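Local coordinates for protein Vlm2 (Streptomyces tsusimaensis, PDB 6ECC) that probably releases the finished product from its carrier domain, as the alpha/beta-hydrolase thioesterase domain of a large, phosphopantetheine-dependent nonribosomal peptide synthetase, at residues A[30-35]-A[65-70]. Residues are numbered along the deposited sequence; the frame is centred on the assembly and turned at random.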
loop_
_atom_site.group_PDB
_atom_site.type_symbol
_atom_site.label_atom_id
_atom_site.label_comp_id
_atom_site.label_asym_id
_atom_site.label_seq_id
_atom_site.Cartn_x
_atom_site.Cartn_y
_atom_site.Cartn_z
ATOM N N ARG A 30 -7.976 10.783 2.238
ATOM C CA ARG A 30 -8.263 10.235 3.570
ATOM C C ARG A 30 -9.145 9.008 3.426
ATOM O O ARG A 30 -10.156 9.053 2.730
ATOM C CB ARG A 30 -8.964 11.290 4.421
ATOM C CG ARG A 30 -9.313 10.820 5.839
ATOM C CD ARG A 30 -8.036 10.527 6.690
ATOM N NE ARG A 30 -8.400 10.286 8.073
ATOM C CZ ARG A 30 -8.398 11.231 9.009
ATOM N NH1 ARG A 30 -8.009 12.475 8.714
ATOM N NH2 ARG A 30 -8.761 10.915 10.244
ATOM N N LEU A 31 -8.786 7.909 4.080
ATOM C CA LEU A 31 -9.538 6.653 3.883
ATOM C C LEU A 31 -10.456 6.277 5.012
ATOM O O LEU A 31 -11.262 5.342 4.850
ATOM C CB LEU A 31 -8.615 5.458 3.692
ATOM C CG LEU A 31 -7.724 5.562 2.474
ATOM C CD1 LEU A 31 -6.779 4.388 2.336
ATOM C CD2 LEU A 31 -8.559 5.754 1.223
ATOM N N ASN A 32 -10.359 6.918 6.138
ATOM C CA ASN A 32 -11.185 6.567 7.261
ATOM C C ASN A 32 -11.783 7.801 7.917
ATOM O O ASN A 32 -11.326 8.913 7.660
ATOM C CB ASN A 32 -10.396 5.754 8.329
ATOM C CG ASN A 32 -9.300 6.609 9.080
ATOM O OD1 ASN A 32 -8.718 7.574 8.533
ATOM N ND2 ASN A 32 -8.998 6.214 10.316
ATOM N N PRO A 33 -12.776 7.654 8.809
ATOM C CA PRO A 33 -13.390 8.832 9.453
ATOM C C PRO A 33 -12.430 9.557 10.376
ATOM O O PRO A 33 -11.574 8.947 11.025
ATOM C CB PRO A 33 -14.542 8.232 10.263
ATOM C CG PRO A 33 -14.669 6.789 9.808
ATOM C CD PRO A 33 -13.344 6.381 9.290
ATOM N N ARG A 34 -12.604 10.874 10.458
ATOM C CA ARG A 34 -11.737 11.715 11.280
ATOM C C ARG A 34 -11.949 11.450 12.783
ATOM O O ARG A 34 -12.987 10.932 13.222
ATOM C CB ARG A 34 -11.973 13.195 10.938
ATOM N N GLY A 35 -10.920 11.778 13.581
ATOM C CA GLY A 35 -11.059 11.840 15.027
ATOM C C GLY A 35 -10.502 10.683 15.847
ATOM O O GLY A 35 -10.658 10.703 17.079
ATOM N N GLY A 65 -5.114 6.284 14.023
ATOM C CA GLY A 65 -5.722 7.596 13.880
ATOM C C GLY A 65 -6.087 7.837 12.420
ATOM O O GLY A 65 -7.141 7.439 11.943
ATOM N N GLU A 66 -5.222 8.546 11.723
ATOM C CA GLU A 66 -5.488 9.016 10.363
ATOM C C GLU A 66 -4.957 7.983 9.385
ATOM O O GLU A 66 -3.754 7.671 9.418
ATOM C CB GLU A 66 -4.759 10.332 10.141
ATOM C CG GLU A 66 -5.271 11.489 11.024
ATOM C CD GLU A 66 -4.632 12.829 10.641
ATOM O OE1 GLU A 66 -5.024 13.835 11.248
ATOM O OE2 GLU A 66 -3.723 12.870 9.762
ATOM N N ILE A 67 -5.817 7.503 8.480
ATOM C CA ILE A 67 -5.393 6.546 7.451
ATOM C C ILE A 67 -5.554 7.257 6.129
ATOM O O ILE A 67 -6.665 7.672 5.789
ATOM C CB ILE A 67 -6.256 5.274 7.453
ATOM C CG1 ILE A 67 -6.300 4.557 8.815
ATOM C CG2 ILE A 67 -5.725 4.328 6.400
ATOM C CD1 ILE A 67 -5.009 3.964 9.173
ATOM N N HIS A 68 -4.481 7.365 5.385
ATOM C CA HIS A 68 -4.511 7.947 4.073
ATOM C C HIS A 68 -4.027 6.954 3.032
ATOM O O HIS A 68 -3.373 5.975 3.335
ATOM C CB HIS A 68 -3.580 9.151 3.979
ATOM C CG HIS A 68 -3.957 10.320 4.836
ATOM N ND1 HIS A 68 -3.449 10.530 6.105
ATOM C CD2 HIS A 68 -4.731 11.400 4.557
ATOM C CE1 HIS A 68 -3.916 11.675 6.577
ATOM N NE2 HIS A 68 -4.701 12.220 5.662
ATOM N N GLY A 69 -4.383 7.219 1.780
ATOM C CA GLY A 69 -3.762 6.532 0.645
ATOM C C GLY A 69 -3.292 7.595 -0.326
ATOM O O GLY A 69 -3.829 8.691 -0.348
ATOM N N VAL A 70 -2.268 7.263 -1.116
ATOM C CA VAL A 70 -1.819 8.130 -2.184
ATOM C C VAL A 70 -2.436 7.631 -3.479
ATOM O O VAL A 70 -2.340 6.438 -3.828
ATOM C CB VAL A 70 -0.282 8.173 -2.288
ATOM C CG1 VAL A 70 0.090 9.086 -3.451
ATOM C CG2 VAL A 70 0.247 8.679 -1.042
HETATM O O HOH W 1 -9.779 8.390 12.858
#
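The carboxamide of N32 grips the backbone of residues 65-67 at two points, beyond the end of the antiparallel pairing. Its ND2 donates to G65 O (2.8 Å) almost straight, at 172°, with that oxygen in the amide plane. Its OD1 accepts I67 N at 2.9 Å from above one face of the carbonyl plane, while R30 NE reaches the same oxygen from the opposite face. One step back in this buried, close-packed part, L31 N gives I67 O a short bond of 2.7 Å, and L31 CB meets I67 CG2 in an apolar contact. An alanine in place of N32 would probably leave I67 N and G65 O without these mates and take from R30 NE the acceptor that fixes the turn of its guanidinium. With CG anti to the backbone N (chi1 180°), the R30 chain lays CD over the H68 ring face, 4.1 Å from its centroid. The solvent side, at exposed E66, is looser: E66 CG covers one guanidinium face, but OE1 stays 4.1 Å from R30 NH1, short of a salt bridge. A water donates to both P33 O and G65 O. R30 and H68 pair antiparallel where edge strand 27-30 ends; parallel strand 40-43 borders 67-71 on its other edge, and L31 and I67 both pack against A58 of helix 55-60.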